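Local atomic coordinates of Asp/Glu-specific dipeptidyl-peptidase (Flavobacterium psychrophilum, PDB entry 5JXF), a protein that removes dipeptides from the N-terminus of oligopeptides, acting as a serine-type peptidase of family S46 with strict specificity for Asp or Glu at P1. Residues Asp146-Leu152 with Gly195-Leu200; Val230-His234 with Tyr603-Tyr608; Ala106-His110 with Asp453-Asp457. All blocks are in the same frame, centred on the assembly; numbering follows the deposited sequence.

Overall arrangement
The three contacts differ in burial and in chemistry. Interaction 1, partly buried, joins the end of strand 138-146, and the short helix after it, to strand 197-214 of the same antiparallel sheet, by main-chain and side-chain hydrogen bonds and packing on a tyrosine ring. Interaction 2 is buried: a loop leading to strand 239-245 of that same sheet meets strand 601-608 of another sheet through rings and two hydrogen bonds, close to the active site and the subunit interface. Interaction 3 lies at the surface, where weak polar bonds link a helix end to a short helix. Interactions 2 and 3 have nearest atoms about 15 Å apart; those of interactions 1 and 2 are about 30 Å apart.

Interaction 1: residues Asp146-Leu152 with Gly195-Leu200; sequences DVTAQIL and GNQYIL. Unlike the reference sequence in segment 146-152: I151 (reference Val).
I151 lies across the ring of Y198 at about a right angle, its CG2 over the centre of one face, 3.4 Å from the ring centroid and 10° off the normal, a CH-pi contact. With that methyl anti to the backbone N (CG1 at chi1 -63°), the branch is directed from the helix onto the ring. L152 also crosses the tyrosine, bringing CD2 to 3.5 Å from Y198 CE1 in an oblique approach. V147 turns the other way along the strand, with CG1 4.0 Å from L200 CB. Just before V147, where strand 138-146 ends against strand 197-214, D146 and I199 form an antiparallel non-hydrogen-bonded pair; V147, at the N-cap position of helix 148-151, donates its N-H to Y198 O at 2.8 Å. D146 OD1 takes the backbone N of T148 at 2.8 Å, closing an Asx turn, and receives the hydroxyl of T148 through its syn lone pair. That same T148 OG1 accepts a nearly straight bond from Y198 N, 3.2 Å long at 171°, which ties the turn to the strand. The extended Q197 crosses D146 at about a right angle and offers NE2 to D146 OD2 at 3.3 Å in a weak bond.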
# COMPACT_ATOMS: atom_id res chain seq x y z
N ASP A 146 -5.31 38.86 26.95
CA ASP A 146 -3.89 38.88 27.23
C ASP A 146 -3.62 39.38 28.65
O ASP A 146 -4.11 40.44 29.05
CB ASP A 146 -3.15 39.75 26.22
CG ASP A 146 -1.64 39.59 26.30
OD1 ASP A 146 -1.11 39.31 27.40
OD2 ASP A 146 -0.98 39.75 25.25
N VAL A 147 -2.82 38.62 29.40
CA VAL A 147 -2.48 38.98 30.78
C VAL A 147 -1.00 38.78 31.05
O VAL A 147 -0.61 38.50 32.19
CB VAL A 147 -3.30 38.14 31.79
CG1 VAL A 147 -4.77 38.53 31.75
CG2 VAL A 147 -3.12 36.67 31.51
N THR A 148 -0.18 38.93 30.01
CA THR A 148 1.27 38.76 30.11
C THR A 148 1.86 39.64 31.21
O THR A 148 2.50 39.13 32.14
CB THR A 148 1.98 39.09 28.78
OG1 THR A 148 1.34 38.40 27.70
CG2 THR A 148 3.44 38.69 28.85
N ALA A 149 1.65 40.95 31.11
CA ALA A 149 2.17 41.91 32.09
C ALA A 149 1.84 41.50 33.52
O ALA A 149 2.71 41.50 34.39
CB ALA A 149 1.62 43.31 31.81
N GLN A 150 0.60 41.10 33.75
CA GLN A 150 0.18 40.70 35.08
C GLN A 150 0.86 39.42 35.55
O GLN A 150 1.08 39.23 36.74
CB GLN A 150 -1.34 40.53 35.12
CG GLN A 150 -2.11 41.60 34.33
CD GLN A 150 -3.61 41.53 34.54
OE1 GLN A 150 -4.09 41.19 35.63
NE2 GLN A 150 -4.37 41.82 33.48
N ILE A 151 1.22 38.55 34.61
CA ILE A 151 1.79 37.26 34.97
C ILE A 151 3.31 37.37 35.18
O ILE A 151 3.83 36.82 36.16
CB ILE A 151 1.47 36.19 33.88
CG1 ILE A 151 -0.05 35.97 33.78
CG2 ILE A 151 2.19 34.87 34.16
CD1 ILE A 151 -0.73 35.53 35.05
N LEU A 152 4.00 38.09 34.31
CA LEU A 152 5.45 38.26 34.44
C LEU A 152 5.82 39.39 35.39
O LEU A 152 6.98 39.81 35.45
CB LEU A 152 6.09 38.52 33.08
CG LEU A 152 5.92 37.39 32.06
CD1 LEU A 152 6.65 37.74 30.78
CD2 LEU A 152 6.41 36.07 32.65
N GLY A 195 6.42 30.66 27.13
CA GLY A 195 6.45 31.48 28.34
C GLY A 195 6.61 32.97 28.08
O GLY A 195 6.63 33.77 29.03
N ASN A 196 6.73 33.35 26.81
CA ASN A 196 6.84 34.75 26.44
C ASN A 196 5.51 35.49 26.48
O ASN A 196 5.46 36.71 26.37
CB ASN A 196 7.45 34.88 25.04
CG ASN A 196 8.93 34.57 25.02
OD1 ASN A 196 9.75 35.40 25.42
ND2 ASN A 196 9.28 33.39 24.52
N GLN A 197 4.42 34.75 26.63
CA GLN A 197 3.10 35.36 26.61
C GLN A 197 2.11 34.55 27.45
O GLN A 197 2.16 33.33 27.48
CB GLN A 197 2.59 35.50 25.17
CG GLN A 197 1.21 36.14 25.05
CD GLN A 197 0.77 36.37 23.62
OE1 GLN A 197 1.40 35.90 22.67
NE2 GLN A 197 -0.32 37.11 23.46
N TYR A 198 1.21 35.25 28.14
CA TYR A 198 0.20 34.58 28.96
C TYR A 198 -1.18 35.14 28.64
O TYR A 198 -1.40 36.36 28.68
CB TYR A 198 0.52 34.73 30.45
CG TYR A 198 1.75 33.98 30.87
CD1 TYR A 198 3.01 34.55 30.75
CD2 TYR A 198 1.66 32.69 31.38
CE1 TYR A 198 4.15 33.85 31.14
CE2 TYR A 198 2.79 31.99 31.77
CZ TYR A 198 4.04 32.58 31.65
OH TYR A 198 5.17 31.88 32.03
N ILE A 199 -2.11 34.25 28.32
CA ILE A 199 -3.46 34.63 27.95
C ILE A 199 -4.49 33.94 28.82
O ILE A 199 -4.41 32.72 29.02
CB ILE A 199 -3.77 34.28 26.49
CG1 ILE A 199 -2.88 35.08 25.54
CG2 ILE A 199 -5.25 34.52 26.18
CD1 ILE A 199 -2.95 34.59 24.10
N LEU A 200 -5.45 34.72 29.32
CA LEU A 200 -6.56 34.19 30.12
C LEU A 200 -7.82 34.04 29.30
O LEU A 200 -8.24 34.94 28.59
CB LEU A 200 -6.84 35.10 31.33
CG LEU A 200 -8.04 34.73 32.22
CD1 LEU A 200 -7.79 35.19 33.66
CD2 LEU A 200 -9.36 35.29 31.72

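Interaction 2: residues Val230-His234 with Tyr603-Tyr608; sequences VWPRH and YNPTTY
Two hydrogen bonds connect W231 and R233 to the strand. The indole NE1 of W231 donates to N604 O at 3.0 Å; the acceptor lies near the ring plane and is approached nearly along its own carbonyl direction, although the angle at the hydrogen is only 136°. With CG anti to the backbone N (chi1 -179°), the indole extends from the loop to this carbonyl. The second bond, from T607 OG1 to R233 O, is 2.8 Å long and meets the carbonyl nearly end-on; the same OG1 is also hydrogen-bonded to C650 O.

Ring and methyl contacts make up the rest. The edge of the indole meets Y603 CB, 3.6 Å from W231 CD1; the side chains run antiparallel past one another, the rings meeting obliquely with planes at 64°. P232, which follows a cis peptide bond, sets CD over the centre of the Y603 ring, 4.1 Å from the centroid, as a CH-pi contact. T607 CG2 lies over a face of H234, 4.0 Å from that centroid, and also approaches W231 CH2 to 3.5 Å. One methyl thus packs against both rings.

Some polar ends have partners beyond the two segments. R233 turns away from the strand; NE bonds to V230 O, and NH2 makes a salt bridge to D679, a residue of the dipeptide pocket. The R233 side chain lies about 5 Å from that of D237, a charge-relay residue by similarity. H234 NE2 is hydrogen-bonded to D599 of the second subunit and ND1 to K615.

Strand 648-653 lies beside strand 601-608 and packs on W231 through C650 and I652, Y595 from strand 595-598 meets the Y603 ring edge-to-face, and Y603 also pairs with a strand of the second subunit, carrying the sheet across the interface.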
# COMPACT_ATOMS: atom_id res chain seq x y z
N VAL A 230 -3.92 7.36 7.61
CA VAL A 230 -3.74 7.02 6.19
C VAL A 230 -4.78 7.66 5.27
O VAL A 230 -5.97 7.64 5.58
CB VAL A 230 -3.77 5.49 5.98
CG1 VAL A 230 -3.98 5.15 4.52
CG2 VAL A 230 -2.49 4.83 6.50
N TRP A 231 -4.32 8.27 4.19
CA TRP A 231 -5.16 8.66 3.07
C TRP A 231 -4.81 7.77 1.85
O TRP A 231 -3.64 7.43 1.66
CB TRP A 231 -4.94 10.13 2.71
CG TRP A 231 -5.80 10.59 1.57
CD1 TRP A 231 -5.41 10.78 0.28
CD2 TRP A 231 -7.18 10.91 1.63
NE1 TRP A 231 -6.48 11.20 -0.48
CE2 TRP A 231 -7.58 11.29 0.33
CE3 TRP A 231 -8.13 10.92 2.66
CZ2 TRP A 231 -8.89 11.64 0.03
CZ3 TRP A 231 -9.42 11.28 2.36
CH2 TRP A 231 -9.79 11.64 1.06
N PRO A 232 -5.79 7.38 1.02
CA PRO A 232 -7.25 7.54 1.05
C PRO A 232 -7.90 6.89 2.27
O PRO A 232 -7.43 5.88 2.80
CB PRO A 232 -7.71 6.85 -0.23
CG PRO A 232 -6.52 6.95 -1.14
CD PRO A 232 -5.34 6.78 -0.25
N ARG A 233 -8.96 7.52 2.75
CA ARG A 233 -9.66 7.06 3.94
C ARG A 233 -11.15 7.09 3.65
O ARG A 233 -11.65 8.01 3.00
CB ARG A 233 -9.33 7.95 5.16
CG ARG A 233 -10.12 7.59 6.43
CD ARG A 233 -9.32 6.62 7.31
NE ARG A 233 -8.16 7.35 7.73
CZ ARG A 233 -7.83 7.65 8.97
NH1 ARG A 233 -8.53 7.24 10.01
NH2 ARG A 233 -6.74 8.35 9.14
N HIS A 234 -11.86 6.09 4.16
CA HIS A 234 -13.29 5.99 3.93
C HIS A 234 -14.04 5.77 5.23
O HIS A 234 -14.98 4.96 5.27
CB HIS A 234 -13.57 4.85 2.94
CG HIS A 234 -12.74 4.92 1.70
ND1 HIS A 234 -11.39 4.68 1.70
CD2 HIS A 234 -13.06 5.25 0.43
CE1 HIS A 234 -10.91 4.83 0.47
NE2 HIS A 234 -11.91 5.18 -0.32
N TYR A 603 -2.63 11.54 -5.02
CA TYR A 603 -3.81 11.25 -4.23
C TYR A 603 -4.82 12.37 -4.42
O TYR A 603 -4.52 13.54 -4.18
CB TYR A 603 -3.48 11.10 -2.75
CG TYR A 603 -2.78 9.83 -2.35
CD1 TYR A 603 -2.72 8.73 -3.20
CD2 TYR A 603 -2.17 9.73 -1.11
CE1 TYR A 603 -2.07 7.57 -2.82
CE2 TYR A 603 -1.53 8.58 -0.71
CZ TYR A 603 -1.48 7.50 -1.58
OH TYR A 603 -0.83 6.35 -1.18
N ASN A 604 -6.00 12.01 -4.90
CA ASN A 604 -7.04 12.99 -5.11
C ASN A 604 -7.61 13.45 -3.78
O ASN A 604 -7.54 12.70 -2.80
CB ASN A 604 -8.14 12.41 -5.99
CG ASN A 604 -7.67 12.17 -7.41
OD1 ASN A 604 -6.96 12.99 -7.98
ND2 ASN A 604 -8.06 11.03 -7.97
N PRO A 605 -8.19 14.66 -3.73
CA PRO A 605 -8.68 15.24 -2.46
C PRO A 605 -9.99 14.68 -1.89
O PRO A 605 -10.35 15.06 -0.77
CB PRO A 605 -8.86 16.72 -2.81
CG PRO A 605 -9.15 16.70 -4.29
CD PRO A 605 -8.22 15.64 -4.82
N THR A 606 -10.69 13.80 -2.61
CA THR A 606 -11.98 13.29 -2.12
C THR A 606 -12.12 11.77 -2.27
O THR A 606 -11.59 11.19 -3.21
CB THR A 606 -13.17 13.95 -2.85
OG1 THR A 606 -13.13 13.59 -4.24
CG2 THR A 606 -13.15 15.48 -2.71
N THR A 607 -12.84 11.14 -1.35
CA THR A 607 -13.13 9.70 -1.46
C THR A 607 -14.64 9.46 -1.57
O THR A 607 -15.44 10.34 -1.25
CB THR A 607 -12.59 8.88 -0.24
OG1 THR A 607 -12.97 9.52 0.99
CG2 THR A 607 -11.07 8.71 -0.28
N TYR A 608 -15.02 8.26 -1.99
CA TYR A 608 -16.43 7.87 -2.18
C TYR A 608 -16.72 6.49 -1.57
O TYR A 608 -15.81 5.72 -1.30
CB TYR A 608 -16.80 7.91 -3.68
CG TYR A 608 -16.62 9.30 -4.26
CD1 TYR A 608 -15.37 9.72 -4.70
CD2 TYR A 608 -17.67 10.21 -4.29
CE1 TYR A 608 -15.19 11.01 -5.18
CE2 TYR A 608 -17.50 11.49 -4.79
CZ TYR A 608 -16.26 11.89 -5.23
OH TYR A 608 -16.08 13.16 -5.72

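Interaction 3: residues Ala106-His110 with Asp453-Asp457; sequences AIQNH and DFFKD
Q108 and D457 reach toward each other from opposite directions, and their meeting is the closest part of a sparse contact that buries 168 Å² in all. The amide NE2 of Q108 donates to D457 OD1 at 3.2 Å with an angle of 155°, a weak bond between an amide and a carboxylate whose planes stand 75° apart. The chain of Q108 leaves anti to the backbone N and then bends at chi2 (-93°), which swings the amide across to the carboxylate. The stronger partner of NE2 is I332 O, so one buried amide nitrogen serves two acceptors. An alanine here is likely to leave D457 OD1 and I332 O without this shared donor and to open a gap between the two helices.

The other side is looser. N109 and K456 cross at about a right angle, and K456 NZ lies 3.5 Å from N109 OD1 in a weak bond. Bent near its end, the lysine also holds NZ 3.5 Å from D457 OD1, a long, weak salt bridge within the segment. D453, which is solvent-exposed, brings OD2 to 3.5 Å from N109 OD1, but both atoms are acceptors and form no bond.

Across this polar surface contact, helix 100-109, which carries H101, the charge-relay histidine by similarity, in the chymotrypsin-like part of the S46 peptidase, meets helix 452-456 of the mostly helical part.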
# COMPACT_ATOMS: atom_id res chain seq x y z
N ALA A 106 -16.87 7.38 25.93
CA ALA A 106 -18.26 7.41 26.37
C ALA A 106 -19.08 6.22 25.82
O ALA A 106 -19.89 5.62 26.52
CB ALA A 106 -18.91 8.72 25.96
N ILE A 107 -18.89 5.89 24.55
CA ILE A 107 -19.59 4.74 23.99
C ILE A 107 -19.17 3.43 24.67
O ILE A 107 -20.03 2.63 25.06
CB ILE A 107 -19.35 4.63 22.47
CG1 ILE A 107 -20.00 5.82 21.77
CG2 ILE A 107 -19.94 3.35 21.93
CD1 ILE A 107 -19.30 6.22 20.53
N GLN A 108 -17.86 3.22 24.82
CA GLN A 108 -17.34 2.00 25.46
C GLN A 108 -17.85 1.93 26.87
O GLN A 108 -18.16 0.86 27.38
CB GLN A 108 -15.80 1.97 25.48
CG GLN A 108 -15.19 0.69 26.09
CD GLN A 108 -14.89 0.80 27.59
OE1 GLN A 108 -14.92 1.89 28.18
NE2 GLN A 108 -14.59 -0.33 28.22
N ASN A 109 -17.91 3.10 27.51
CA ASN A 109 -18.37 3.16 28.88
C ASN A 109 -19.83 2.72 29.00
O ASN A 109 -20.17 2.09 30.00
CB ASN A 109 -18.17 4.55 29.48
CG ASN A 109 -18.45 4.58 30.98
OD1 ASN A 109 -18.00 3.70 31.73
ND2 ASN A 109 -19.19 5.59 31.42
N HIS A 110 -20.72 3.01 28.03
CA HIS A 110 -22.04 2.40 28.26
C HIS A 110 -22.24 1.14 27.43
O HIS A 110 -23.37 0.72 27.21
CB HIS A 110 -23.26 3.31 28.01
CG HIS A 110 -23.13 4.71 28.54
ND1 HIS A 110 -24.21 5.39 29.08
CD2 HIS A 110 -22.16 5.63 28.39
CE1 HIS A 110 -23.84 6.62 29.39
NE2 HIS A 110 -22.62 6.82 28.92
N ASP A 453 -14.27 1.78 37.37
CA ASP A 453 -14.21 1.48 35.95
C ASP A 453 -12.84 0.91 35.53
O ASP A 453 -12.72 0.29 34.47
CB ASP A 453 -14.57 2.72 35.12
CG ASP A 453 -15.92 3.32 35.52
OD1 ASP A 453 -16.50 2.87 36.53
OD2 ASP A 453 -16.42 4.21 34.80
N PHE A 454 -11.81 1.11 36.36
CA PHE A 454 -10.51 0.51 36.09
C PHE A 454 -10.63 -1.01 36.07
O PHE A 454 -10.12 -1.67 35.17
CB PHE A 454 -9.48 0.95 37.13
CG PHE A 454 -8.14 0.24 37.01
CD1 PHE A 454 -7.14 0.74 36.20
CD2 PHE A 454 -7.89 -0.94 37.71
CE1 PHE A 454 -5.91 0.09 36.09
CE2 PHE A 454 -6.67 -1.59 37.60
CZ PHE A 454 -5.68 -1.08 36.80
N PHE A 455 -11.30 -1.55 37.08
CA PHE A 455 -11.47 -3.00 37.20
C PHE A 455 -12.57 -3.56 36.31
O PHE A 455 -12.57 -4.76 36.01
CB PHE A 455 -11.74 -3.38 38.66
CG PHE A 455 -10.53 -3.33 39.53
CD1 PHE A 455 -9.57 -4.33 39.47
CD2 PHE A 455 -10.32 -2.26 40.38
CE1 PHE A 455 -8.44 -4.28 40.25
CE2 PHE A 455 -9.19 -2.20 41.18
CZ PHE A 455 -8.24 -3.21 41.12
N LYS A 456 -13.51 -2.71 35.88
CA LYS A 456 -14.50 -3.12 34.89
C LYS A 456 -13.80 -3.47 33.58
O LYS A 456 -14.22 -4.36 32.86
CB LYS A 456 -15.56 -2.03 34.67
CG LYS A 456 -16.56 -2.33 33.53
CD LYS A 456 -17.82 -1.44 33.56
CE LYS A 456 -17.52 0.04 33.28
NZ LYS A 456 -17.11 0.34 31.87
N ASP A 457 -12.70 -2.76 33.30
CA ASP A 457 -12.00 -2.90 32.03
C ASP A 457 -10.69 -3.68 32.20
O ASP A 457 -9.95 -3.91 31.23
CB ASP A 457 -11.72 -1.52 31.42
CG ASP A 457 -12.98 -0.68 31.29
OD1 ASP A 457 -14.09 -1.25 31.26
OD2 ASP A 457 -12.87 0.57 31.20